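Local coordinates for protein CocE/NonD family hydrolase (Staphylococcus aureus subsp. aureus COL, PDB 3III) that is probably a serine-type hydrolase of the CocE/NonD family, with an alpha/beta-hydrolase domain related to X-Pro dipeptidyl-peptidases, though its substrate is not established, at residues I23-V28 with E37-K42. Sequence-based numbering, arbitrary orientation. Where two conformers were deposited one is given.
Sequences INHIVV and EMIMEK
I23 lies side by side with E41, CG1 resting 3.9 Å from E41 CG, so the glutamate lends its aliphatic stem to the isoleucine while its OE2 forms a salt bridge with R60. Next, N24 grips M40 O twice: its backbone N binds at 2.7 Å, and ND2, at 3.2 Å from M40 O, arrives from the opposite face of that carbonyl's plane. With CG beside the backbone N (chi1 -61°), the amide stays near its own N-H; ND2 also bonds K20 O, and an amide suits a site with two carbonyls to serve. H25 lays one ring face over I39 CG1, 4.0 Å from the ring centroid, a CH-pi contact, while its polar edge offers ND1 to an in-plane water. I26 returns to the side of N24, its branched chain filling the buried space against M38 and M40, CD1 3.8 Å from M40 CB. Its backbone N bonds M38 O nearly straight (165°); M38 N answers to I26 O, as M40 N does to N24 O. V28 CG2 packs 3.7 Å from CE of M38, a selenomethionine whose flexible chain bends at chi3 (69°). Four backbone bonds thus fix the hairpin register of outermost strand 22-30, and the N24 amide reinforces one end.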
ATOM      1  N   ILE A  23      18.437 -17.093  25.429  1.00  4.93           N
ATOM      2  CA  ILE A  23      19.554 -16.751  24.548  1.00  5.54           C
ATOM      3  C   ILE A  23      20.034 -17.997  23.842  1.00  5.36           C
ATOM      4  O   ILE A  23      20.356 -18.965  24.486  1.00  5.94           O
ATOM      5  CB  ILE A  23      20.717 -16.176  25.336  1.00  6.16           C
ATOM      6  CG1 ILE A  23      20.309 -14.862  26.033  1.00  7.72           C
ATOM      7  CG2 ILE A  23      21.899 -15.961  24.407  1.00  6.01           C
ATOM      8  CD1 ILE A  23      21.255 -14.490  27.258  1.00  8.19           C
ATOM      9  N   ASN A  24      20.071 -17.966  22.523  1.00  4.67           N
ATOM     10  CA  ASN A  24      20.459 -19.092  21.701  1.00  6.37           C
ATOM     11  C   ASN A  24      21.584 -18.680  20.754  1.00  6.39           C
ATOM     12  O   ASN A  24      21.581 -17.555  20.228  1.00  6.51           O
ATOM     13  CB  ASN A  24      19.272 -19.541  20.839  1.00  6.52           C
ATOM     14  CG  ASN A  24      18.102 -19.993  21.670  1.00  9.48           C
ATOM     15  OD1 ASN A  24      18.135 -21.104  22.176  1.00  8.00           O
ATOM     16  ND2 ASN A  24      17.053 -19.158  21.795  1.00  4.27           N
ATOM     17  N   HIS A  25      22.536 -19.584  20.546  1.00  6.60           N
ATOM     18  CA  HIS A  25      23.468 -19.434  19.443  1.00  7.44           C
ATOM     19  C   HIS A  25      22.939 -20.232  18.308  1.00  7.08           C
ATOM     20  O   HIS A  25      22.742 -21.432  18.445  1.00  8.60           O
ATOM     21  CB  HIS A  25      24.834 -19.892  19.843  1.00  7.83           C
ATOM     22  CG  HIS A  25      25.449 -19.021  20.876  1.00  9.03           C
ATOM     23  ND1 HIS A  25      26.318 -17.998  20.566  1.00 11.78           N
ATOM     24  CD2 HIS A  25      25.306 -19.003  22.225  1.00  8.98           C
ATOM     25  CE1 HIS A  25      26.700 -17.393  21.680  1.00  9.10           C
ATOM     26  NE2 HIS A  25      26.104 -17.985  22.701  1.00 11.55           N
ATOM     27  N   ILE A  26      22.641 -19.567  17.202  1.00  6.81           N
ATOM     28  CA  ILE A  26      22.019 -20.210  16.076  1.00  6.61           C
ATOM     29  C   ILE A  26      22.855 -19.989  14.819  1.00  6.81           C
ATOM     30  O   ILE A  26      23.772 -19.165  14.815  1.00  7.22           O
ATOM     31  CB  ILE A  26      20.579 -19.685  15.879  1.00  6.32           C
ATOM     32  CG1 ILE A  26      20.602 -18.257  15.374  1.00  6.18           C
ATOM     33  CG2 ILE A  26      19.808 -19.794  17.214  1.00  4.68           C
ATOM     34  CD1 ILE A  26      19.297 -17.782  14.695  1.00  4.19           C
ATOM     35  N   VAL A  27      22.530 -20.754  13.785  1.00  6.25           N
ATOM     36  CA  VAL A  27      23.120 -20.616  12.453  1.00  6.59           C
ATOM     37  C   VAL A  27      21.938 -20.402  11.479  1.00  7.05           C
ATOM     38  O   VAL A  27      21.050 -21.260  11.389  1.00  8.36           O
ATOM     39  CB  VAL A  27      23.949 -21.873  12.075  1.00  6.69           C
ATOM     40  CG1 VAL A  27      24.489 -21.825  10.663  1.00  6.24           C
ATOM     41  CG2 VAL A  27      25.108 -22.115  13.091  1.00  6.20           C
ATOM     42  N   VAL A  28      21.991 -19.317  10.717  1.00  7.32           N
ATOM     43  CA  VAL A  28      20.889 -18.855   9.848  1.00  7.25           C
ATOM     44  C   VAL A  28      21.243 -19.227   8.418  1.00  8.26           C
ATOM     45  O   VAL A  28      22.387 -19.090   8.016  1.00  8.59           O
ATOM     46  CB  VAL A  28      20.647 -17.290   9.991  1.00  7.12           C
ATOM     47  CG1 VAL A  28      19.630 -16.732   8.896  1.00  4.56           C
ATOM     48  CG2 VAL A  28      20.171 -16.953  11.390  1.00  7.70           C
ATOM     49  N   GLU A  37      26.359 -17.595  11.670  1.00  8.01           N
ATOM     50  CA  GLU A  37      26.250 -17.679  13.129  1.00  9.12           C
ATOM     51  C   GLU A  37      25.878 -16.323  13.752  1.00  7.87           C
ATOM     52  O   GLU A  37      26.398 -15.297  13.391  1.00  8.39           O
ATOM     53  CB  GLU A  37      27.611 -18.082  13.746  1.00 10.60           C
ATOM     54  CG  GLU A  37      28.267 -19.321  13.214  1.00 16.50           C
ATOM     55  CD  GLU A  37      29.815 -19.394  13.475  1.00 22.96           C
ATOM     56  OE1 GLU A  37      30.645 -19.052  12.556  1.00 26.70           O
ATOM     57  OE2 GLU A  37      30.184 -19.833  14.592  1.00 27.53           O
HETATM   58  N   MSE A  38      24.978 -16.361  14.713  1.00  6.33           N
HETATM   59  CA  MSE A  38      24.563 -15.223  15.417  1.00  7.10           C
HETATM   60  C   MSE A  38      23.870 -15.711  16.663  1.00  7.25           C
HETATM   61  O   MSE A  38      23.669 -16.925  16.835  1.00  7.71           O
HETATM   62  CB  MSE A  38      23.621 -14.372  14.564  1.00  6.73           C
HETATM   63  CG  MSE A  38      22.293 -15.015  14.254  1.00  8.85           C
HETATM   64 SE   MSE A  38      21.326 -13.837  12.951  1.00 18.93          SE
HETATM   65  CE  MSE A  38      22.501 -14.131  11.304  1.00  8.45           C
ATOM     66  N   ILE A  39      23.487 -14.752  17.497  1.00  6.23           N
ATOM     67  CA  ILE A  39      22.659 -14.977  18.660  1.00  6.90           C
ATOM     68  C   ILE A  39      21.207 -14.645  18.356  1.00  7.38           C
ATOM     69  O   ILE A  39      20.901 -13.651  17.712  1.00  7.71           O
ATOM     70  CB  ILE A  39      23.157 -14.141  19.842  1.00  8.00           C
ATOM     71  CG1 ILE A  39      24.453 -14.739  20.389  1.00  8.45           C
ATOM     72  CG2 ILE A  39      22.075 -14.010  20.911  1.00  9.02           C
ATOM     73  CD1 ILE A  39      25.150 -13.852  21.451  1.00 12.17           C
HETATM   74  N   MSE A  40      20.297 -15.516  18.775  1.00  7.70           N
HETATM   75  CA  MSE A  40      18.885 -15.197  18.829  1.00  7.28           C
HETATM   76  C   MSE A  40      18.381 -15.346  20.278  1.00  7.99           C
HETATM   77  O   MSE A  40      18.482 -16.444  20.900  1.00  9.48           O
HETATM   78  CB  MSE A  40      18.097 -16.110  17.888  1.00  7.24           C
HETATM   79  CG  MSE A  40      16.599 -15.782  17.867  1.00 10.14           C
HETATM   80 SE   MSE A  40      15.574 -17.305  17.181  1.00 18.57          SE
HETATM   81  CE  MSE A  40      13.793 -16.440  17.137  1.00  9.10           C
ATOM     82  N   GLU A  41      17.877 -14.250  20.822  1.00  7.84           N
ATOM     83  CA  GLU A  41      17.181 -14.259  22.102  1.00  8.37           C
ATOM     84  C   GLU A  41      15.727 -14.379  21.761  1.00  7.55           C
ATOM     85  O   GLU A  41      15.168 -13.549  21.032  1.00  7.71           O
ATOM     86  CB  GLU A  41      17.441 -12.965  22.912  1.00  9.39           C
ATOM     87  CG  GLU A  41      18.894 -12.678  23.113  1.00 12.31           C
ATOM     88  CD  GLU A  41      19.202 -11.544  24.130  1.00 16.03           C
ATOM     89  OE1 GLU A  41      18.343 -11.217  24.993  1.00 17.61           O
ATOM     90  OE2 GLU A  41      20.338 -11.027  24.052  1.00 13.68           O
ATOM     91  N   LYS A  42      15.126 -15.476  22.187  1.00  6.86           N
ATOM     92  CA  LYS A  42      13.756 -15.744  21.871  1.00  7.08           C
ATOM     93  C   LYS A  42      12.855 -15.508  23.084  1.00  7.74           C
ATOM     94  O   LYS A  42      13.158 -15.958  24.220  1.00  6.66           O
ATOM     95  CB  LYS A  42      13.618 -17.178  21.384  1.00  6.83           C
ATOM     96  CG  LYS A  42      12.227 -17.544  20.977  1.00  6.45           C
ATOM     97  CD  LYS A  42      12.141 -18.934  20.401  1.00  8.66           C
ATOM     98  CE  LYS A  42      10.674 -19.238  20.142  1.00 11.07           C
ATOM     99  NZ  LYS A  42      10.519 -20.525  19.478  1.00 14.64           N
TER
HETATM  100  O   HOH W   1      26.598 -17.816  18.051  1.00 20.37           O